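Local coordinates for protein beta-agarase (Persicobacter, PDB 6AII) that probably hydrolyses agarose to neoagarobiose as a GH16 beta-agarase, and binds a calcium ion in its catalytic domain, at residues M76-S81 with L282-E287; V124-A129 with D211-Y216; K244-L249 with F262-K267. All coordinates share one frame; numbering follows the deposited sequence.

Contact 1 (M76-S81 with L282-E287); sequences MNIVAS and LIINIE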
ATOM      1  N   MET A  76      -6.054  11.753   7.221  1.00 17.73           N
ATOM      2  CA  MET A  76      -5.977  12.086   5.798  1.00 16.60           C
ATOM      3  C   MET A  76      -7.118  11.312   5.112  1.00 18.40           C
ATOM      4  O   MET A  76      -7.368  10.131   5.477  1.00 19.27           O
ATOM      5  CB  MET A  76      -4.647  11.660   5.183  1.00 19.33           C
ATOM      6  CG  MET A  76      -4.610  11.809   3.700  1.00 20.91           C
ATOM      7  SD  MET A  76      -2.877  11.596   3.092  1.00 28.53           S
ATOM      8  CE  MET A  76      -2.146  13.111   3.443  1.00 27.18           C
ATOM      9  N   ASN A  77      -7.795  11.947   4.190  1.00 17.94           N
ATOM     10  CA  ASN A  77      -8.917  11.387   3.442  1.00 19.11           C
ATOM     11  C   ASN A  77      -8.472  11.237   1.980  1.00 19.66           C
ATOM     12  O   ASN A  77      -8.036  12.216   1.362  1.00 19.10           O
ATOM     13  CB  ASN A  77     -10.115  12.335   3.451  1.00 20.28           C
ATOM     14  CG  ASN A  77     -10.570  12.665   4.844  1.00 24.02           C
ATOM     15  OD1 ASN A  77     -10.965  11.733   5.518  1.00 23.32           O
ATOM     16  ND2 ASN A  77     -10.536  13.958   5.209  1.00 22.20           N
ATOM     17  N   ILE A  78      -8.579  10.032   1.450  1.00 18.96           N
ATOM     18  CA  ILE A  78      -8.278   9.739   0.045  1.00 18.28           C
ATOM     19  C   ILE A  78      -9.611   9.310  -0.575  1.00 17.00           C
ATOM     20  O   ILE A  78     -10.116   8.218  -0.309  1.00 18.35           O
ATOM     21  CB  ILE A  78      -7.137   8.749  -0.098  1.00 19.05           C
ATOM     22  CG1 ILE A  78      -5.893   9.196   0.671  1.00 19.73           C
ATOM     23  CG2 ILE A  78      -6.817   8.589  -1.576  1.00 20.41           C
ATOM     24  CD1 ILE A  78      -4.758   8.207   0.660  1.00 25.96           C
ATOM     25  N   VAL A  79     -10.211  10.233  -1.352  1.00 16.42           N
ATOM     26  CA  VAL A  79     -11.618  10.186  -1.679  1.00 16.78           C
ATOM     27  C   VAL A  79     -11.895   9.626  -3.075  1.00 16.73           C
ATOM     28  O   VAL A  79     -11.192  10.014  -3.987  1.00 18.31           O
ATOM     29  CB  VAL A  79     -12.257  11.572  -1.552  1.00 18.13           C
ATOM     30  CG1 VAL A  79     -13.692  11.556  -1.990  1.00 20.71           C
ATOM     31  CG2 VAL A  79     -12.055  12.067  -0.110  1.00 22.19           C
ATOM     32  N   ALA A  80     -12.856   8.737  -3.171  1.00 16.74           N
ATOM     33  CA  ALA A  80     -13.469   8.336  -4.466  1.00 17.57           C
ATOM     34  C   ALA A  80     -14.773   9.096  -4.648  1.00 19.53           C
ATOM     35  O   ALA A  80     -15.688   9.021  -3.804  1.00 19.69           O
ATOM     36  CB  ALA A  80     -13.669   6.839  -4.576  1.00 19.77           C
ATOM     37  N   SER A  81     -14.941   9.657  -5.856  1.00 17.85           N
ATOM     38  CA  SER A  81     -16.175  10.369  -6.187  1.00 18.75           C
ATOM     39  C   SER A  81     -16.435  10.224  -7.692  1.00 20.02           C
ATOM     40  O   SER A  81     -15.611   9.641  -8.402  1.00 19.53           O
ATOM     41  CB  SER A  81     -16.059  11.808  -5.780  1.00 19.54           C
ATOM     42  OG  SER A  81     -14.978  12.460  -6.424  1.00 20.21           O
ATOM     43  N   LEU A 282       7.156   6.970  -0.096  1.00 19.20           N
ATOM     44  CA  LEU A 282       5.931   6.280   0.312  1.00 19.30           C
ATOM     45  C   LEU A 282       4.790   6.833  -0.544  1.00 19.48           C
ATOM     46  O   LEU A 282       4.615   8.049  -0.717  1.00 20.94           O
ATOM     47  CB  LEU A 282       5.720   6.525   1.810  1.00 19.92           C
ATOM     48  CG  LEU A 282       4.428   5.955   2.399  1.00 20.30           C
ATOM     49  CD1 LEU A 282       4.452   4.449   2.380  1.00 19.88           C
ATOM     50  CD2 LEU A 282       4.264   6.477   3.821  1.00 22.41           C
ATOM     51  N   ILE A 283       3.931   5.914  -1.034  1.00 19.80           N
ATOM     52  CA  ILE A 283       2.788   6.241  -1.800  1.00 19.88           C
ATOM     53  C   ILE A 283       1.567   5.635  -1.087  1.00 19.44           C
ATOM     54  O   ILE A 283       1.602   4.449  -0.715  1.00 18.59           O
ATOM     55  CB  ILE A 283       2.946   5.701  -3.253  1.00 21.71           C
ATOM     56  CG1 ILE A 283       4.250   6.235  -3.876  1.00 25.00           C
ATOM     57  CG2 ILE A 283       1.718   6.023  -4.098  1.00 21.22           C
ATOM     58  CD1 ILE A 283       4.458   5.943  -5.335  1.00 30.20           C
ATOM     59  N   ILE A 284       0.532   6.435  -0.921  1.00 18.39           N
ATOM     60  CA  ILE A 284      -0.770   5.930  -0.423  1.00 18.14           C
ATOM     61  C   ILE A 284      -1.832   6.391  -1.422  1.00 18.22           C
ATOM     62  O   ILE A 284      -1.929   7.561  -1.747  1.00 19.23           O
ATOM     63  CB  ILE A 284      -1.105   6.434   0.973  1.00 21.12           C
ATOM     64  CG1 ILE A 284       0.062   6.151   1.919  1.00 26.87           C
ATOM     65  CG2 ILE A 284      -2.410   5.773   1.410  1.00 20.92           C
ATOM     66  CD1 ILE A 284      -0.281   6.400   3.369  1.00 30.01           C
ATOM     67  N   ASN A 285      -2.574   5.437  -1.959  1.00 18.42           N
ATOM     68  CA  ASN A 285      -3.514   5.828  -2.984  1.00 20.60           C
ATOM     69  C   ASN A 285      -4.668   4.832  -3.077  1.00 19.13           C
ATOM     70  O   ASN A 285      -4.622   3.700  -2.544  1.00 18.90           O
ATOM     71  CB  ASN A 285      -2.869   5.939  -4.378  1.00 21.16           C
ATOM     72  CG  ASN A 285      -2.663   4.590  -5.047  1.00 25.44           C
ATOM     73  OD1 ASN A 285      -1.753   3.860  -4.711  1.00 28.76           O
ATOM     74  ND2 ASN A 285      -3.492   4.216  -6.002  1.00 30.17           N
ATOM     75  N   ILE A 286      -5.687   5.266  -3.824  1.00 17.81           N
ATOM     76  CA  ILE A 286      -6.768   4.393  -4.212  1.00 16.45           C
ATOM     77  C   ILE A 286      -6.826   4.368  -5.747  1.00 18.45           C
ATOM     78  O   ILE A 286      -6.338   5.293  -6.397  1.00 18.29           O
ATOM     79  CB  ILE A 286      -8.127   4.801  -3.626  1.00 16.44           C
ATOM     80  CG1 ILE A 286      -8.621   6.149  -4.161  1.00 17.73           C
ATOM     81  CG2 ILE A 286      -8.042   4.752  -2.077  1.00 15.77           C
ATOM     82  CD1 ILE A 286      -9.960   6.649  -3.598  1.00 18.18           C
ATOM     83  N   GLU A 287      -7.260   3.257  -6.295  1.00 17.42           N
ATOM     84  CA  GLU A 287      -7.354   3.163  -7.737  1.00 18.70           C
ATOM     85  C   GLU A 287      -8.372   2.109  -8.132  1.00 19.71           C
ATOM     86  O   GLU A 287      -8.686   1.190  -7.390  1.00 18.66           O
ATOM     87  CB  GLU A 287      -5.988   2.851  -8.325  1.00 23.64           C
ATOM     88  CG  GLU A 287      -5.301   1.677  -7.841  1.00 23.89           C
ATOM     89  CD  GLU A 287      -3.811   1.545  -8.300  1.00 23.14           C
ATOM     90  OE1 GLU A 287      -3.020   2.502  -8.379  1.00 25.47           O
ATOM     91  OE2 GLU A 287      -3.509   0.432  -8.715  1.00 28.55           O
TER

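Contact 2 (V124-A129 with D211-Y216); sequences VKIADA and DWAGEY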
ATOM      1  N   VAL A 124      -4.691   2.701   8.948  1.00 17.19           N
ATOM      2  CA  VAL A 124      -5.587   3.068   7.870  1.00 17.78           C
ATOM      3  C   VAL A 124      -6.969   2.508   8.169  1.00 20.61           C
ATOM      4  O   VAL A 124      -7.075   1.439   8.762  1.00 21.12           O
ATOM      5  CB  VAL A 124      -5.069   2.549   6.525  1.00 19.32           C
ATOM      6  CG1 VAL A 124      -3.738   3.208   6.157  1.00 20.89           C
ATOM      7  CG2 VAL A 124      -4.979   1.059   6.477  1.00 21.87           C
ATOM      8  N   LYS A 125      -7.979   3.176   7.621  1.00 19.76           N
ATOM      9  CA  LYS A 125      -9.294   2.581   7.550  1.00 19.05           C
ATOM     10  C   LYS A 125      -9.627   2.391   6.062  1.00 17.40           C
ATOM     11  O   LYS A 125      -9.899   3.365   5.361  1.00 17.31           O
ATOM     12  CB  LYS A 125     -10.339   3.478   8.207  1.00 20.94           C
ATOM     13  CG  LYS A 125     -11.546   2.768   8.783  1.00 23.73           C
ATOM     14  CD  LYS A 125     -12.439   2.222   7.784  1.00 23.27           C
ATOM     15  CE  LYS A 125     -13.109   3.241   6.904  1.00 27.12           C
ATOM     16  NZ  LYS A 125     -13.976   2.498   5.935  1.00 28.15           N
ATOM     17  N   ILE A 126      -9.457   1.168   5.649  1.00 18.45           N
ATOM     18  CA  ILE A 126      -9.722   0.778   4.238  1.00 18.13           C
ATOM     19  C   ILE A 126     -11.181   1.125   3.896  1.00 18.14           C
ATOM     20  O   ILE A 126     -12.081   0.913   4.696  1.00 20.31           O
ATOM     21  CB  ILE A 126      -9.350  -0.686   4.080  1.00 19.48           C
ATOM     22  CG1 ILE A 126      -7.809  -0.774   4.027  1.00 23.09           C
ATOM     23  CG2 ILE A 126      -9.991  -1.273   2.790  1.00 20.88           C
ATOM     24  CD1 ILE A 126      -7.206  -2.093   4.221  1.00 28.90           C
ATOM     25  N   ALA A 127     -11.385   1.706   2.718  1.00 16.94           N
ATOM     26  CA  ALA A 127     -12.721   2.079   2.254  1.00 18.64           C
ATOM     27  C   ALA A 127     -13.631   0.847   2.173  1.00 17.49           C
ATOM     28  O   ALA A 127     -13.223  -0.189   1.676  1.00 19.73           O
ATOM     29  CB  ALA A 127     -12.640   2.728   0.926  1.00 17.99           C
ATOM     30  N   ASP A 128     -14.883   1.060   2.646  1.00 18.48           N
ATOM     31  CA  ASP A 128     -15.874   0.022   2.502  1.00 19.65           C
ATOM     32  C   ASP A 128     -16.548   0.195   1.146  1.00 18.80           C
ATOM     33  O   ASP A 128     -17.675   0.566   1.058  1.00 20.30           O
ATOM     34  CB  ASP A 128     -16.855   0.058   3.655  1.00 20.76           C
ATOM     35  CG  ASP A 128     -17.760  -1.155   3.687  1.00 22.77           C
ATOM     36  OD1 ASP A 128     -17.548  -2.071   2.854  1.00 21.51           O
ATOM     37  OD2 ASP A 128     -18.627  -1.141   4.612  1.00 24.93           O
ATOM     38  N   ALA A 129     -15.758  -0.078   0.135  1.00 18.60           N
ATOM     39  CA  ALA A 129     -16.099   0.219  -1.273  1.00 20.78           C
ATOM     40  C   ALA A 129     -15.272  -0.687  -2.162  1.00 18.92           C
ATOM     41  O   ALA A 129     -14.251  -1.231  -1.760  1.00 18.87           O
ATOM     42  CB  ALA A 129     -15.829   1.669  -1.577  1.00 20.90           C
ATOM     43  N   ASP A 211     -13.301  -9.041   5.250  1.00 17.39           N
ATOM     44  CA  ASP A 211     -12.761  -7.840   4.666  1.00 16.89           C
ATOM     45  C   ASP A 211     -12.041  -7.056   5.776  1.00 18.11           C
ATOM     46  O   ASP A 211     -12.162  -7.411   6.956  1.00 18.33           O
ATOM     47  CB  ASP A 211     -13.860  -6.943   4.091  1.00 19.45           C
ATOM     48  CG  ASP A 211     -14.837  -6.451   5.153  1.00 21.95           C
ATOM     49  OD1 ASP A 211     -14.550  -5.482   5.863  1.00 22.06           O
ATOM     50  OD2 ASP A 211     -15.840  -7.197   5.384  1.00 25.75           O
ATOM     51  N   TRP A 212     -11.378  -5.973   5.379  1.00 16.79           N
ATOM     52  CA  TRP A 212     -10.566  -5.146   6.276  1.00 17.62           C
ATOM     53  C   TRP A 212     -11.161  -3.737   6.370  1.00 19.59           C
ATOM     54  O   TRP A 212     -10.411  -2.775   6.720  1.00 21.67           O
ATOM     55  CB  TRP A 212      -9.111  -5.152   5.782  1.00 18.35           C
ATOM     56  CG  TRP A 212      -8.479  -6.493   5.818  1.00 16.86           C
ATOM     57  CD1 TRP A 212      -8.658  -7.479   4.905  1.00 17.66           C
ATOM     58  CD2 TRP A 212      -7.718  -7.063   6.900  1.00 17.26           C
ATOM     59  NE1 TRP A 212      -7.997  -8.600   5.277  1.00 17.61           N
ATOM     60  CE2 TRP A 212      -7.411  -8.386   6.505  1.00 17.81           C
ATOM     61  CE3 TRP A 212      -7.194  -6.563   8.099  1.00 19.89           C
ATOM     62  CZ2 TRP A 212      -6.722  -9.252   7.297  1.00 18.94           C
ATOM     63  CZ3 TRP A 212      -6.476  -7.431   8.885  1.00 21.24           C
ATOM     64  CH2 TRP A 212      -6.219  -8.749   8.486  1.00 19.22           C
ATOM     65  N   ALA A 213     -12.420  -3.582   5.986  1.00 17.52           N
ATOM     66  CA  ALA A 213     -12.955  -2.269   5.779  1.00 19.82           C
ATOM     67  C   ALA A 213     -13.809  -1.738   6.919  1.00 21.10           C
ATOM     68  O   ALA A 213     -14.412  -0.702   6.711  1.00 25.38           O
ATOM     69  CB  ALA A 213     -13.790  -2.247   4.494  1.00 21.75           C
ATOM     70  N   GLY A 214     -13.991  -2.437   8.015  1.00 20.14           N
ATOM     71  CA  GLY A 214     -14.941  -1.912   9.026  1.00 22.26           C
ATOM     72  C   GLY A 214     -14.326  -1.240  10.237  1.00 20.19           C
ATOM     73  O   GLY A 214     -15.058  -0.897  11.167  1.00 21.44           O
ATOM     74  N   GLU A 215     -13.002  -1.127  10.278  1.00 18.11           N
ATOM     75  CA  GLU A 215     -12.279  -0.633  11.429  1.00 18.69           C
ATOM     76  C   GLU A 215     -10.902  -0.195  10.956  1.00 18.05           C
ATOM     77  O   GLU A 215     -10.501  -0.550   9.822  1.00 18.93           O
ATOM     78  CB  GLU A 215     -12.129  -1.733  12.460  1.00 18.70           C
ATOM     79  CG  GLU A 215     -11.351  -2.934  12.004  1.00 21.75           C
ATOM     80  CD  GLU A 215     -11.310  -4.021  13.076  1.00 26.74           C
ATOM     81  OE1 GLU A 215     -10.507  -3.892  13.993  1.00 28.75           O
ATOM     82  OE2 GLU A 215     -12.071  -4.977  12.958  1.00 23.83           O
ATOM     83  N   TYR A 216     -10.130   0.463  11.810  1.00 16.97           N
ATOM     84  CA  TYR A 216      -8.751   0.760  11.462  1.00 16.23           C
ATOM     85  C   TYR A 216      -7.878  -0.488  11.562  1.00 19.22           C
ATOM     86  O   TYR A 216      -8.104  -1.356  12.430  1.00 21.25           O
ATOM     87  CB  TYR A 216      -8.188   1.854  12.382  1.00 18.74           C
ATOM     88  CG  TYR A 216      -8.681   3.228  11.987  1.00 20.08           C
ATOM     89  CD1 TYR A 216      -9.855   3.763  12.469  1.00 26.99           C
ATOM     90  CD2 TYR A 216      -7.988   3.991  11.066  1.00 20.47           C
ATOM     91  CE1 TYR A 216     -10.285   5.037  12.089  1.00 29.91           C
ATOM     92  CE2 TYR A 216      -8.428   5.247  10.647  1.00 23.67           C
ATOM     93  CZ  TYR A 216      -9.588   5.773  11.152  1.00 30.18           C
ATOM     94  OH  TYR A 216      -9.980   7.021  10.692  1.00 34.68           O
TER
HETATM   95  O   HOH W   1     -16.204   1.414   7.512  1.00 32.69           O
HETATM   96  O   HOH W   2      -8.749  -1.106   7.750  1.00 19.71           O

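Contact 3 (K244-L249 with F262-K267); sequences KNYSYL and FNVLDK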
ATOM      1  N   LYS A 244      17.288 -16.718   1.159  1.00 23.99           N
ATOM      2  CA  LYS A 244      16.654 -17.774   0.427  1.00 25.81           C
ATOM      3  C   LYS A 244      15.506 -18.367   1.233  1.00 24.13           C
ATOM      4  O   LYS A 244      14.837 -19.294   0.748  1.00 26.15           O
ATOM      5  CB  LYS A 244      17.650 -18.897   0.096  1.00 27.60           C
ATOM      6  CG  LYS A 244      18.816 -18.432  -0.752  1.00 33.45           C
ATOM      7  CD  LYS A 244      19.666 -19.632  -1.173  1.00 37.65           C
ATOM      8  CE  LYS A 244      20.759 -19.169  -2.101  1.00 49.74           C
ATOM      9  NZ  LYS A 244      21.490 -20.336  -2.653  1.00 60.66           N
ATOM     10  N   ASN A 245      15.267 -17.849   2.442  1.00 23.29           N
ATOM     11  CA  ASN A 245      14.308 -18.410   3.394  1.00 23.55           C
ATOM     12  C   ASN A 245      13.131 -17.421   3.528  1.00 22.51           C
ATOM     13  O   ASN A 245      13.313 -16.222   3.272  1.00 23.68           O
ATOM     14  CB  ASN A 245      14.887 -18.537   4.795  1.00 25.35           C
ATOM     15  CG  ASN A 245      16.007 -19.575   4.824  1.00 32.24           C
ATOM     16  OD1 ASN A 245      15.988 -20.537   4.078  1.00 31.56           O
ATOM     17  ND2 ASN A 245      17.002 -19.349   5.647  1.00 39.82           N
ATOM     18  N   TYR A 246      11.976 -17.985   3.861  1.00 20.12           N
ATOM     19  CA  TYR A 246      10.857 -17.088   4.185  1.00 19.98           C
ATOM     20  C   TYR A 246       9.900 -17.843   5.081  1.00 21.44           C
ATOM     21  O   TYR A 246       9.901 -19.099   5.094  1.00 22.44           O
ATOM     22  CB  TYR A 246      10.143 -16.581   2.921  1.00 20.50           C
ATOM     23  CG  TYR A 246       9.378 -17.567   2.079  1.00 22.66           C
ATOM     24  CD1 TYR A 246      10.073 -18.389   1.210  1.00 23.16           C
ATOM     25  CD2 TYR A 246       7.981 -17.703   2.123  1.00 21.64           C
ATOM     26  CE1 TYR A 246       9.431 -19.323   0.428  1.00 23.28           C
ATOM     27  CE2 TYR A 246       7.334 -18.683   1.399  1.00 22.22           C
ATOM     28  CZ  TYR A 246       8.065 -19.453   0.507  1.00 26.07           C
ATOM     29  OH  TYR A 246       7.453 -20.381  -0.279  1.00 26.54           O
ATOM     30  N   SER A 247       9.066 -17.104   5.841  1.00 21.88           N
ATOM     31  CA  SER A 247       8.143 -17.753   6.740  1.00 19.15           C
ATOM     32  C   SER A 247       6.931 -16.838   6.890  1.00 19.43           C
ATOM     33  O   SER A 247       7.024 -15.642   6.639  1.00 21.24           O
ATOM     34  CB  SER A 247       8.743 -18.004   8.091  1.00 22.83           C
ATOM     35  OG  SER A 247       9.331 -16.820   8.611  1.00 24.22           O
ATOM     36  N   TYR A 248       5.822 -17.426   7.313  1.00 20.21           N
ATOM     37  CA  TYR A 248       4.576 -16.611   7.361  1.00 17.70           C
ATOM     38  C   TYR A 248       3.512 -17.361   8.132  1.00 20.41           C
ATOM     39  O   TYR A 248       3.585 -18.582   8.284  1.00 21.31           O
ATOM     40  CB  TYR A 248       4.054 -16.291   5.956  1.00 17.87           C
ATOM     41  CG  TYR A 248       3.610 -17.455   5.111  1.00 20.30           C
ATOM     42  CD1 TYR A 248       4.542 -18.175   4.404  1.00 21.42           C
ATOM     43  CD2 TYR A 248       2.265 -17.791   4.971  1.00 21.87           C
ATOM     44  CE1 TYR A 248       4.169 -19.217   3.561  1.00 22.73           C
ATOM     45  CE2 TYR A 248       1.881 -18.853   4.164  1.00 21.66           C
ATOM     46  CZ  TYR A 248       2.849 -19.569   3.466  1.00 22.80           C
ATOM     47  OH  TYR A 248       2.447 -20.612   2.648  1.00 24.41           O
ATOM     48  N   LEU A 249       2.517 -16.619   8.629  1.00 19.19           N
ATOM     49  CA  LEU A 249       1.299 -17.256   9.224  1.00 21.45           C
ATOM     50  C   LEU A 249       0.229 -17.459   8.161  1.00 20.23           C
ATOM     51  O   LEU A 249      -0.111 -16.494   7.444  1.00 20.25           O
ATOM     52  CB  LEU A 249       0.745 -16.334  10.324  1.00 24.60           C
ATOM     53  CG  LEU A 249       1.669 -16.147  11.506  1.00 25.24           C
ATOM     54  CD1 LEU A 249       0.977 -15.318  12.599  1.00 28.39           C
ATOM     55  CD2 LEU A 249       2.122 -17.494  12.076  1.00 25.34           C
ATOM     56  N   PHE A 262      16.658 -20.281  -4.472  1.00 27.99           N
ATOM     57  CA  PHE A 262      17.037 -18.998  -5.037  1.00 26.31           C
ATOM     58  C   PHE A 262      16.792 -17.921  -3.968  1.00 26.10           C
ATOM     59  O   PHE A 262      16.136 -18.206  -2.932  1.00 26.75           O
ATOM     60  CB  PHE A 262      16.197 -18.699  -6.288  1.00 26.47           C
ATOM     61  CG  PHE A 262      14.714 -18.891  -6.069  1.00 28.39           C
ATOM     62  CD1 PHE A 262      13.944 -17.855  -5.530  1.00 30.10           C
ATOM     63  CD2 PHE A 262      14.094 -20.104  -6.349  1.00 33.47           C
ATOM     64  CE1 PHE A 262      12.581 -18.031  -5.314  1.00 30.14           C
ATOM     65  CE2 PHE A 262      12.728 -20.275  -6.119  1.00 31.31           C
ATOM     66  CZ  PHE A 262      11.983 -19.243  -5.590  1.00 30.88           C
ATOM     67  N   ASN A 263      17.368 -16.770  -4.179  1.00 27.26           N
ATOM     68  CA  ASN A 263      17.137 -15.619  -3.296  1.00 25.01           C
ATOM     69  C   ASN A 263      15.688 -15.155  -3.515  1.00 26.23           C
ATOM     70  O   ASN A 263      15.309 -14.871  -4.654  1.00 25.00           O
ATOM     71  CB  ASN A 263      18.149 -14.522  -3.587  1.00 25.77           C
ATOM     72  CG  ASN A 263      17.995 -13.320  -2.676  1.00 28.72           C
ATOM     73  OD1 ASN A 263      17.040 -12.563  -2.839  1.00 29.03           O
ATOM     74  ND2 ASN A 263      18.929 -13.140  -1.736  1.00 26.80           N
ATOM     75  N   VAL A 264      14.886 -15.048  -2.450  1.00 24.25           N
ATOM     76  CA  VAL A 264      13.441 -14.739  -2.678  1.00 23.66           C
ATOM     77  C   VAL A 264      13.188 -13.245  -2.786  1.00 23.94           C
ATOM     78  O   VAL A 264      12.082 -12.912  -3.256  1.00 24.71           O
ATOM     79  CB  VAL A 264      12.563 -15.362  -1.587  1.00 24.83           C
ATOM     80  CG1 VAL A 264      12.685 -16.857  -1.561  1.00 24.49           C
ATOM     81  CG2 VAL A 264      12.805 -14.740  -0.216  1.00 25.94           C
ATOM     82  N   LEU A 265      14.171 -12.379  -2.482  1.00 22.90           N
ATOM     83  CA  LEU A 265      14.026 -10.939  -2.729  1.00 24.74           C
ATOM     84  C   LEU A 265      14.371 -10.551  -4.162  1.00 24.19           C
ATOM     85  O   LEU A 265      13.741  -9.673  -4.699  1.00 23.92           O
ATOM     86  CB  LEU A 265      14.830 -10.117  -1.751  1.00 23.82           C
ATOM     87  CG  LEU A 265      14.234 -10.368  -0.371  1.00 30.98           C
ATOM     88  CD1 LEU A 265      15.063 -11.334   0.453  1.00 27.88           C
ATOM     89  CD2 LEU A 265      13.810  -9.132   0.335  1.00 36.74           C
ATOM     90  N   ASP A 266      15.322 -11.282  -4.746  1.00 24.62           N
ATOM     91  CA  ASP A 266      15.820 -10.942  -6.116  1.00 24.43           C
ATOM     92  C   ASP A 266      16.180 -12.226  -6.853  1.00 25.19           C
ATOM     93  O   ASP A 266      17.344 -12.592  -6.983  1.00 25.49           O
ATOM     94  CB  ASP A 266      16.983  -9.957  -6.028  1.00 26.28           C
ATOM     95  CG  ASP A 266      17.529  -9.547  -7.396  1.00 27.76           C
ATOM     96  OD1 ASP A 266      16.770  -9.672  -8.396  1.00 25.49           O
ATOM     97  OD2 ASP A 266      18.678  -9.063  -7.433  1.00 26.94           O
ATOM     98  N   LYS A 267      15.172 -12.915  -7.309  1.00 22.90           N
ATOM     99  CA  LYS A 267      15.309 -14.287  -7.747  1.00 23.35           C
ATOM    100  C   LYS A 267      16.249 -14.395  -8.956  1.00 25.08           C
ATOM    101  O   LYS A 267      17.008 -15.363  -9.025  1.00 28.87           O
ATOM    102  CB  LYS A 267      13.935 -14.831  -8.118  1.00 23.87           C
ATOM    103  CG  LYS A 267      13.943 -16.246  -8.657  1.00 26.79           C
ATOM    104  CD  LYS A 267      12.553 -16.831  -8.814  1.00 26.93           C
ATOM    105  CE  LYS A 267      12.600 -18.272  -9.291  1.00 28.19           C
ATOM    106  NZ  LYS A 267      11.247 -18.893  -9.346  1.00 28.35           N
TER

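Contact 1 (M76-S81 with L282-E287)
The peptide group between V79 and A80 has the end of I286 over one face. I286 CD1 stands over the face of this peptide, 3.6 Å from A80 N and as near to V79 C. Its CG1 is held between the backbone N and the carbonyl carbon (chi1 65°), a crowded position. An extended chi2 then carries CD1 out to the peptide. A80 CB closes on I286 CD1 at 3.8 Å. N285, whose CB points away from M76-S81, has its amide held on its own strand and by a neighbour. N285 ND2 donates to E287 OE1 over 3.0 Å and to I286 O. The I286 carbonyl takes this donor from above its plane. N285 OD1 accepts from W136 NE1.

I78 carries the centre of the contact with two branches. Its CD1 meets I284 CG2 at 3.5 Å, tighter than usual for two methyl carbons. These two side chains cross at about a right angle. The CG2 branch of I78 reaches I286 CG1 at 4.0 Å, and here the side chains slide past each other in opposite directions. An alanine at I78 would probably open a gap beside I284 CG2 and the CG1 and CG2 of I286, leaving these branches less firmly held.

No hydrogen bond links the two segments. The axes of strands 76-79 and 282-287 approach to 7.4 Å at 33°, consistent with face-to-face packing of the two sheets of a beta-sandwich, as in the GH16 jelly roll. Strand 75-79 pairs with strands 69-72 and 312-325 in one sheet. Strand 280-287 runs between strands 97-110 and 132-139 in the other. M313 of strand 312-325 touches both I284 and I286, and F131 packs on A80 and I286.

Contact 2 (V124-A129 with D211-Y216)
K125 NZ is gripped by I126 O, a water and, weakly, A213 O across the contact. The bond from K125 NZ to I126 O is 2.8 Å, with the donor above the carbonyl plane. The weak bond from K125 NZ to A213 O is 3.3 Å. The water accepts from NZ and donates to A213 O, so it doubles this link. The lysine chain bends at chi2 (-71°) and chi3 (-64°), and its CG passes E215 O on the way.

K125 CB sits over one face of the Y216 ring in a CH-pi contact, 3.7 Å from the centroid and offset toward the rim. Y216 CA also makes a CA-H...O contact with V124 O.

Two small turns shape the partners. D211 OD1 accepts from A213 N at 2.9 Å through its anti lone pair, which makes an Asx turn. D128 is the centre of an inverse gamma turn. A213, at the end of the Asx turn, sets its CB against D128 CB and 3.5 Å from A127 O. The contact thus fastens the end of strand 118-125 to the loop leading into strand 217-225, its antiparallel neighbour in the sandwich.

A second water accepts from I126 N and lies 2.6 Å from W212 O, with E215 O also within bonding distance. I126 and W212 lie side by side, I126 CD1 being 3.9 Å from W212 CB. The indole leads away from V124-A129. Its NE1 bonds to K171 O, and R209 makes a cation-pi contact with the ring.

Contact 3 (K244-L249 with F262-K267)
The start of strand 245-249 meets a loop here, with K244 CA and N263 CA 4.3 Å apart and no hydrogen bond between the segments. K244 CA instead makes a CA-H...O contact of 3.4 Å with F262 O. The aliphatic part of K244 continues over the same oxygen, K244 CG lying 3.5 Å from F262 O. Beyond CG the lysine chain is extended.

V264 supplies the apolar part. V264 CG1, anti to the carbonyl carbon (chi1 -61°), comes within 4.1 Å of Y246 CD1. The two side chains cross at about a right angle. The other branch, V264 CG2, rests 3.8 Å from N245 O.

The loop is braced from within by an Asx motif. N263 OD1 accepts from D266 N at 2.9 Å and more weakly from L265 N, while N263 ND2 bonds to N227 OD1. K267 CE lies over the centre of one face of the F262 ring, and K267 NZ forms a salt bridge with E197.

Y246 OH accepts a hydrogen bond from the backbone N of Y200. Strand 245-249 lies between strands 236-242 and 255-259, antiparallel to both. V264 also touches L241 of strand 236-242, and V199 packs on Y246, F262 and V264.

Contacts 1 and 2 are close, with centres 13 Å apart and nearest atoms about 5 Å apart. Strand 312-325 joins them, pairing with strands 75-79 (contact 1) and 118-125 (contact 2). It also carries D316, a calcium ligand. The calcium ion is about 7 Å from the Y216 side chain and about 12 Å from that of I284. Contact 3 is remote, its centre about 30 Å from that of contact 1 and 29 Å from that of contact 2, yet all three reach the same antiparallel sheet. Along the chain, contacts 2 and 3 follow in series between the segments of contact 1. In GH16 enzymes the concave sheet usually holds the active site; strand 280-287 probably belongs to it.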